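Local coordinates for protein type II restriction enzyme AgeI (Thalassobius gelatinovorus, PDB 5DWA) that recognises the double-stranded DNA sequence 5'-ACCGGT-3' and cleaves it after the first adenine, leaving 5'-phosphate ends, at residues Y25-N37 with L66-I80. Sequence-based numbering, arbitrary orientation. Where two conformers were deposited one is given.
Sequences YQQISDYFVPLVN and LWHHVLYRIYIREKI. With nucleotides of chain C.
Ile74 is the knob here: it drops into a hole formed by Tyr25, Ser29, Phe32 and Val33, its CG2 lying 3.7 Å from both Phe32 CD2 and Val33 CG2. With CG anti to the backbone N (chi1 -179°), the Phe32 ring lies across Leu71, whose CD2 makes a CH-pi contact over one face; Val36 CG2 covers the opposite face, and Phe32 CZ meets the edge of the Tyr75 ring at CD1, 4.0 Å away. Tyr25 runs past Val70 in the opposite direction, and one water bridges its hydroxyl to His69 O; another links Ser29 OG to Arg77 NH2.

Toward Asn37 and Ile80, hydrogen bonds join the packing. The Asn37 amide spans two backbone groups: OD1 accepts from Ile80 N at 2.8 Å, and ND2 donates to Glu78 O at 2.9 Å, both nearly straight at 167°. With an alanine in place of Asn37, Ile80 N and Glu78 O would probably lose these mates, and the chain at Lys79 and Ile80 would be less firmly tied. Lys79 NZ bonds to Val36 O at 3.0 Å, while Tyr75 OH is hydrogen-bonded to Ser87 OG of helix 84-109.

Farther out, Tyr72, pointing away from helix 22-36, donates from OH to OP1 of DG8 of chain C at 2.6 Å. The segments 25-36 and 66-78 cross at -41°, a helix pair with Ile74 as a knob in a hole of its partner, and helix 63-78 also carries this DNA-phosphate contact of a PD-(D/E)XK nuclease.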
loop_
_atom_site.group_PDB
_atom_site.type_symbol
_atom_site.label_atom_id
_atom_site.label_comp_id
_atom_site.label_asym_id
_atom_site.label_seq_id
_atom_site.Cartn_x
_atom_site.Cartn_y
_atom_site.Cartn_z
ATOM N N TYR A 25 20.111 3.857 25.427
ATOM C CA TYR A 25 20.215 3.704 23.979
ATOM C C TYR A 25 21.282 2.665 23.629
ATOM O O TYR A 25 21.048 1.771 22.813
ATOM C CB TYR A 25 20.524 5.052 23.307
ATOM C CG TYR A 25 20.558 4.981 21.794
ATOM C CD1 TYR A 25 19.453 5.334 21.033
ATOM C CD2 TYR A 25 21.693 4.537 21.126
ATOM C CE1 TYR A 25 19.487 5.263 19.653
ATOM C CE2 TYR A 25 21.730 4.455 19.748
ATOM C CZ TYR A 25 20.625 4.815 19.016
ATOM O OH TYR A 25 20.671 4.740 17.639
ATOM N N GLN A 26 22.453 2.771 24.247
ATOM C CA GLN A 26 23.516 1.802 23.978
ATOM C C GLN A 26 23.115 0.386 24.377
ATOM O O GLN A 26 23.469 -0.573 23.702
ATOM C CB GLN A 26 24.811 2.205 24.697
ATOM C CG GLN A 26 26.038 1.441 24.213
ATOM C CD GLN A 26 26.372 1.744 22.761
ATOM O OE1 GLN A 26 26.575 2.897 22.391
ATOM N NE2 GLN A 26 26.424 0.707 21.933
ATOM N N GLN A 27 22.374 0.259 25.477
ATOM C CA GLN A 27 21.889 -1.049 25.918
ATOM C C GLN A 27 20.982 -1.659 24.858
ATOM O O GLN A 27 21.100 -2.838 24.523
ATOM C CB GLN A 27 21.128 -0.940 27.241
ATOM C CG GLN A 27 21.971 -0.585 28.450
ATOM C CD GLN A 27 21.124 -0.348 29.685
ATOM O OE1 GLN A 27 21.267 0.667 30.366
ATOM N NE2 GLN A 27 20.230 -1.285 29.976
ATOM N N ILE A 28 20.073 -0.842 24.336
ATOM C CA ILE A 28 19.158 -1.300 23.303
ATOM C C ILE A 28 19.946 -1.671 22.050
ATOM O O ILE A 28 19.714 -2.714 21.444
ATOM C CB ILE A 28 18.112 -0.222 22.972
ATOM C CG1 ILE A 28 17.208 0.028 24.184
ATOM C CG2 ILE A 28 17.274 -0.634 21.759
ATOM C CD1 ILE A 28 16.377 1.303 24.099
ATOM N N SER A 29 20.890 -0.813 21.678
ATOM C CA SER A 29 21.717 -1.061 20.506
ATOM C C SER A 29 22.520 -2.352 20.657
ATOM O O SER A 29 22.601 -3.150 19.724
ATOM C CB SER A 29 22.654 0.123 20.256
ATOM O OG SER A 29 23.365 -0.049 19.044
ATOM N N ASP A 30 23.101 -2.560 21.836
ATOM C CA ASP A 30 23.912 -3.746 22.098
ATOM C C ASP A 30 23.122 -5.049 21.990
ATOM O O ASP A 30 23.675 -6.088 21.626
ATOM C CB ASP A 30 24.558 -3.667 23.486
ATOM C CG ASP A 30 25.674 -2.634 23.559
ATOM O OD1 ASP A 30 26.113 -2.149 22.494
ATOM O OD2 ASP A 30 26.114 -2.318 24.685
ATOM N N TYR A 31 21.836 -4.994 22.319
ATOM C CA TYR A 31 20.974 -6.167 22.192
ATOM C C TYR A 31 20.560 -6.389 20.739
ATOM O O TYR A 31 20.590 -7.504 20.231
ATOM C CB TYR A 31 19.735 -6.019 23.074
ATOM C CG TYR A 31 18.747 -7.153 22.934
ATOM C CD1 TYR A 31 19.073 -8.434 23.354
ATOM C CD2 TYR A 31 17.488 -6.944 22.389
ATOM C CE1 TYR A 31 18.170 -9.483 23.234
ATOM C CE2 TYR A 31 16.580 -7.985 22.263
ATOM C CZ TYR A 31 16.930 -9.250 22.687
ATOM O OH TYR A 31 16.030 -10.282 22.566
ATOM N N PHE A 32 20.207 -5.299 20.069
ATOM C CA PHE A 32 19.568 -5.373 18.756
ATOM C C PHE A 32 20.549 -5.532 17.590
ATOM O O PHE A 32 20.319 -6.345 16.701
ATOM C CB PHE A 32 18.703 -4.125 18.562
ATOM C CG PHE A 32 17.963 -4.065 17.249
ATOM C CD1 PHE A 32 17.234 -5.148 16.781
ATOM C CD2 PHE A 32 17.963 -2.889 16.509
ATOM C CE1 PHE A 32 16.534 -5.066 15.584
ATOM C CE2 PHE A 32 17.267 -2.797 15.315
ATOM C CZ PHE A 32 16.558 -3.880 14.847
ATOM N N VAL A 33 21.638 -4.766 17.591
ATOM C CA VAL A 33 22.581 -4.808 16.476
ATOM C C VAL A 33 23.029 -6.232 16.120
ATOM O O VAL A 33 22.977 -6.606 14.948
ATOM C CB VAL A 33 23.825 -3.929 16.746
ATOM C CG1 VAL A 33 24.918 -4.223 15.726
ATOM C CG2 VAL A 33 23.447 -2.452 16.712
ATOM N N PRO A 34 23.438 -7.045 17.117
ATOM C CA PRO A 34 23.892 -8.385 16.725
ATOM C C PRO A 34 22.786 -9.283 16.176
ATOM O O PRO A 34 23.084 -10.348 15.638
ATOM C CB PRO A 34 24.445 -8.971 18.034
ATOM C CG PRO A 34 24.673 -7.816 18.926
ATOM C CD PRO A 34 23.609 -6.822 18.563
ATOM N N LEU A 35 21.529 -8.860 16.305
ATOM C CA LEU A 35 20.408 -9.665 15.839
ATOM C C LEU A 35 20.048 -9.364 14.388
ATOM O O LEU A 35 19.399 -10.178 13.728
ATOM C CB LEU A 35 19.177 -9.434 16.720
ATOM C CG LEU A 35 19.325 -9.697 18.218
ATOM C CD1 LEU A 35 17.987 -9.465 18.924
ATOM C CD2 LEU A 35 19.829 -11.113 18.469
ATOM N N VAL A 36 20.448 -8.186 13.912
ATOM C CA VAL A 36 19.997 -7.683 12.612
ATOM C C VAL A 36 20.426 -8.607 11.473
ATOM O O VAL A 36 19.665 -8.857 10.538
ATOM C CB VAL A 36 20.526 -6.254 12.359
ATOM C CG1 VAL A 36 20.211 -5.786 10.940
ATOM C CG2 VAL A 36 19.936 -5.288 13.374
ATOM N N ASN A 37 21.642 -9.135 11.576
ATOM C CA ASN A 37 22.181 -10.018 10.549
ATOM C C ASN A 37 22.507 -11.401 11.090
ATOM O O ASN A 37 23.282 -12.136 10.480
ATOM C CB ASN A 37 23.437 -9.403 9.925
ATOM C CG ASN A 37 23.186 -8.025 9.336
ATOM O OD1 ASN A 37 22.516 -7.891 8.313
ATOM N ND2 ASN A 37 23.731 -6.998 9.974
ATOM N N LEU A 66 10.605 4.769 19.931
ATOM C CA LEU A 66 11.607 3.717 20.028
ATOM C C LEU A 66 11.615 2.892 18.751
ATOM O O LEU A 66 12.663 2.480 18.267
ATOM C CB LEU A 66 11.358 2.812 21.231
ATOM C CG LEU A 66 11.567 3.441 22.607
ATOM C CD1 LEU A 66 11.155 2.467 23.691
ATOM C CD2 LEU A 66 13.030 3.842 22.775
ATOM N N TRP A 67 10.434 2.643 18.203
ATOM C CA TRP A 67 10.348 1.887 16.963
ATOM C C TRP A 67 10.935 2.674 15.799
ATOM O O TRP A 67 11.742 2.157 15.026
ATOM C CB TRP A 67 8.892 1.532 16.672
ATOM C CG TRP A 67 8.665 0.600 15.538
ATOM C CD1 TRP A 67 8.578 0.907 14.211
ATOM C CD2 TRP A 67 8.454 -0.808 15.642
ATOM N NE1 TRP A 67 8.328 -0.236 13.476
ATOM C CE2 TRP A 67 8.249 -1.299 14.336
ATOM C CE3 TRP A 67 8.408 -1.701 16.722
ATOM C CZ2 TRP A 67 8.009 -2.661 14.083
ATOM C CZ3 TRP A 67 8.157 -3.044 16.470
ATOM C CH2 TRP A 67 7.957 -3.510 15.156
ATOM N N HIS A 68 10.510 3.930 15.677
ATOM C CA HIS A 68 10.798 4.726 14.495
ATOM C C HIS A 68 12.162 5.397 14.522
ATOM O O HIS A 68 12.834 5.445 13.494
ATOM C CB HIS A 68 9.709 5.790 14.309
ATOM C CG HIS A 68 9.903 6.654 13.105
ATOM N ND1 HIS A 68 10.022 6.142 11.832
ATOM C CD2 HIS A 68 10.003 7.999 12.982
ATOM C CE1 HIS A 68 10.188 7.135 10.976
ATOM N NE2 HIS A 68 10.179 8.271 11.649
ATOM N N HIS A 69 12.560 5.933 15.675
ATOM C CA HIS A 69 13.815 6.683 15.754
ATOM C C HIS A 69 14.990 5.818 16.192
ATOM O O HIS A 69 16.139 6.210 15.996
ATOM C CB HIS A 69 13.699 7.885 16.711
ATOM C CG HIS A 69 12.823 8.989 16.205
ATOM N ND1 HIS A 69 12.853 9.428 14.901
ATOM C CD2 HIS A 69 11.906 9.758 16.839
ATOM C CE1 HIS A 69 11.986 10.409 14.746
ATOM N NE2 HIS A 69 11.397 10.631 15.909
ATOM N N VAL A 70 14.718 4.653 16.786
ATOM C CA VAL A 70 15.809 3.792 17.253
ATOM C C VAL A 70 15.921 2.516 16.424
ATOM O O VAL A 70 16.879 2.350 15.677
ATOM C CB VAL A 70 15.650 3.419 18.746
ATOM C CG1 VAL A 70 16.807 2.517 19.209
ATOM C CG2 VAL A 70 15.570 4.676 19.589
ATOM N N LEU A 71 14.933 1.627 16.524
ATOM C CA LEU A 71 15.009 0.335 15.839
ATOM C C LEU A 71 15.088 0.475 14.315
ATOM O O LEU A 71 15.946 -0.125 13.680
ATOM C CB LEU A 71 13.814 -0.555 16.225
ATOM C CG LEU A 71 13.683 -0.935 17.707
ATOM C CD1 LEU A 71 12.541 -1.932 17.932
ATOM C CD2 LEU A 71 15.003 -1.492 18.257
ATOM N N TYR A 72 14.202 1.285 13.739
ATOM C CA TYR A 72 14.239 1.570 12.304
ATOM C C TYR A 72 15.596 2.057 11.838
ATOM O O TYR A 72 16.152 1.563 10.861
ATOM C CB TYR A 72 13.184 2.622 11.993
ATOM C CG TYR A 72 13.127 3.182 10.589
ATOM C CD1 TYR A 72 13.050 2.355 9.472
ATOM C CD2 TYR A 72 13.034 4.553 10.394
ATOM C CE1 TYR A 72 12.941 2.888 8.194
ATOM C CE2 TYR A 72 12.929 5.086 9.137
ATOM C CZ TYR A 72 12.866 4.263 8.044
ATOM O OH TYR A 72 12.735 4.834 6.800
ATOM N N ARG A 73 16.116 3.048 12.551
ATOM C CA ARG A 73 17.364 3.687 12.160
ATOM C C ARG A 73 18.545 2.743 12.265
ATOM O O ARG A 73 19.391 2.687 11.371
ATOM C CB ARG A 73 17.615 4.924 13.019
ATOM C CG ARG A 73 16.640 6.042 12.757
ATOM C CD ARG A 73 16.705 6.524 11.320
ATOM N NE ARG A 73 15.652 7.497 11.064
ATOM C CZ ARG A 73 15.437 8.090 9.895
ATOM N NH1 ARG A 73 16.203 7.815 8.849
ATOM N NH2 ARG A 73 14.445 8.954 9.774
ATOM N N ILE A 74 18.607 2.009 13.367
ATOM C CA ILE A 74 19.677 1.051 13.566
ATOM C C ILE A 74 19.601 -0.053 12.509
ATOM O O ILE A 74 20.615 -0.448 11.939
ATOM C CB ILE A 74 19.631 0.443 14.984
ATOM C CG1 ILE A 74 19.973 1.520 16.021
ATOM C CG2 ILE A 74 20.598 -0.712 15.100
ATOM C CD1 ILE A 74 19.894 1.054 17.460
ATOM N N TYR A 75 18.392 -0.547 12.246
ATOM C CA TYR A 75 18.205 -1.584 11.242
ATOM C C TYR A 75 18.692 -1.112 9.870
ATOM O O TYR A 75 19.451 -1.810 9.193
ATOM C CB TYR A 75 16.732 -2.002 11.188
ATOM C CG TYR A 75 16.473 -3.217 10.334
ATOM C CD1 TYR A 75 16.451 -4.485 10.903
ATOM C CD2 TYR A 75 16.240 -3.105 8.966
ATOM C CE1 TYR A 75 16.221 -5.608 10.142
ATOM C CE2 TYR A 75 15.994 -4.230 8.186
ATOM C CZ TYR A 75 15.986 -5.482 8.786
ATOM O OH TYR A 75 15.754 -6.623 8.054
ATOM N N ILE A 76 18.261 0.078 9.467
ATOM C CA ILE A 76 18.680 0.652 8.192
ATOM C C ILE A 76 20.207 0.807 8.089
ATOM O O ILE A 76 20.783 0.576 7.023
ATOM C CB ILE A 76 17.991 2.024 7.962
ATOM C CG1 ILE A 76 16.482 1.837 7.788
ATOM C CG2 ILE A 76 18.591 2.749 6.758
ATOM C CD1 ILE A 76 16.108 0.918 6.654
ATOM N N ARG A 77 20.858 1.174 9.191
ATOM C CA ARG A 77 22.311 1.345 9.201
ATOM C C ARG A 77 23.045 0.018 9.132
ATOM O O ARG A 77 24.061 -0.116 8.444
ATOM C CB ARG A 77 22.752 2.091 10.460
ATOM C CG ARG A 77 24.273 2.299 10.537
ATOM C CD ARG A 77 24.715 2.932 11.847
ATOM N NE ARG A 77 24.693 1.991 12.963
ATOM C CZ ARG A 77 24.074 2.224 14.115
ATOM N NH1 ARG A 77 23.423 3.364 14.296
ATOM N NH2 ARG A 77 24.104 1.322 15.087
ATOM N N GLU A 78 22.521 -0.969 9.846
ATOM C CA GLU A 78 23.261 -2.201 10.081
ATOM C C GLU A 78 22.979 -3.355 9.125
ATOM O O GLU A 78 23.799 -4.259 8.991
ATOM C CB GLU A 78 23.010 -2.671 11.513
ATOM C CG GLU A 78 23.496 -1.693 12.561
ATOM C CD GLU A 78 25.012 -1.685 12.672
ATOM O OE1 GLU A 78 25.636 -2.691 12.278
ATOM O OE2 GLU A 78 25.566 -0.679 13.151
ATOM N N LYS A 79 21.826 -3.349 8.459
ATOM C CA LYS A 79 21.457 -4.488 7.625
ATOM C C LYS A 79 22.435 -4.702 6.462
ATOM O O LYS A 79 22.705 -3.788 5.689
ATOM C CB LYS A 79 20.027 -4.310 7.090
ATOM C CG LYS A 79 19.455 -5.562 6.457
ATOM C CD LYS A 79 19.181 -6.629 7.510
ATOM C CE LYS A 79 18.535 -7.881 6.935
ATOM N NZ LYS A 79 18.017 -8.761 8.027
ATOM N N ILE A 80 22.956 -5.919 6.346
ATOM C CA ILE A 80 23.939 -6.240 5.313
ATOM C C ILE A 80 23.374 -7.183 4.250
ATOM O O ILE A 80 22.595 -8.083 4.553
ATOM C CB ILE A 80 25.206 -6.885 5.940
ATOM C CG1 ILE A 80 25.813 -5.948 6.984
ATOM C CG2 ILE A 80 26.240 -7.217 4.876
ATOM C CD1 ILE A 80 26.178 -4.591 6.440
ATOM P P DG C 8 10.605 7.908 6.271
ATOM O OP1 DG C 8 11.726 7.238 6.977
ATOM O OP2 DG C 8 9.649 8.726 7.052
ATOM O "O5'" DG C 8 11.245 8.778 5.114
ATOM C "C5'" DG C 8 12.141 8.139 4.208
ATOM C "C4'" DG C 8 11.962 8.671 2.800
ATOM O "O4'" DG C 8 10.670 8.270 2.271
ATOM C "C3'" DG C 8 12.026 10.174 2.677
ATOM O "O3'" DG C 8 12.742 10.469 1.494
ATOM C "C2'" DG C 8 10.539 10.593 2.612
ATOM C "C1'" DG C 8 9.902 9.418 1.899
ATOM N N9 DG C 8 8.529 9.125 2.291
ATOM C C8 DG C 8 8.015 9.083 3.565
ATOM N N7 DG C 8 6.753 8.710 3.604
ATOM C C5 DG C 8 6.445 8.442 2.278
ATOM C C6 DG C 8 5.238 8.005 1.699
ATOM O O6 DG C 8 4.185 7.720 2.273
ATOM N N1 DG C 8 5.336 7.876 0.316
ATOM C C2 DG C 8 6.468 8.137 -0.422
ATOM N N2 DG C 8 6.385 7.951 -1.760
ATOM N N3 DG C 8 7.604 8.553 0.114
ATOM C C4 DG C 8 7.518 8.689 1.459
ATOM P P DG C 7 7.269 2.518 8.269
ATOM O OP1 DG C 7 8.311 2.216 9.274
ATOM O OP2 DG C 7 5.951 3.009 8.694
ATOM O "O5'" DG C 7 7.858 3.622 7.279
ATOM C "C5'" DG C 7 9.061 3.402 6.581
ATOM C "C4'" DG C 7 9.261 4.515 5.564
ATOM O "O4'" DG C 7 8.372 4.310 4.437
ATOM C "C3'" DG C 7 8.939 5.909 6.080
ATOM O "O3'" DG C 7 9.779 6.822 5.435
ATOM C "C2'" DG C 7 7.479 6.101 5.651
ATOM C "C1'" DG C 7 7.480 5.416 4.298
ATOM N N9 DG C 7 6.202 4.846 3.920
ATOM C C8 DG C 7 5.075 4.713 4.699
ATOM N N7 DG C 7 4.108 4.086 4.091
ATOM C C5 DG C 7 4.638 3.754 2.853
ATOM C C6 DG C 7 4.062 3.061 1.766
ATOM O O6 DG C 7 2.928 2.567 1.685
ATOM N N1 DG C 7 4.944 2.939 0.705
ATOM C C2 DG C 7 6.227 3.428 0.687
ATOM N N2 DG C 7 6.929 3.208 -0.426
ATOM N N3 DG C 7 6.777 4.083 1.695
ATOM C C4 DG C 7 5.930 4.207 2.741
HETATM O O HOH W 1 18.922 5.948 16.177
HETATM O O HOH W 2 22.999 4.213 16.503
HETATM O O HOH W 3 24.299 1.937 17.685
#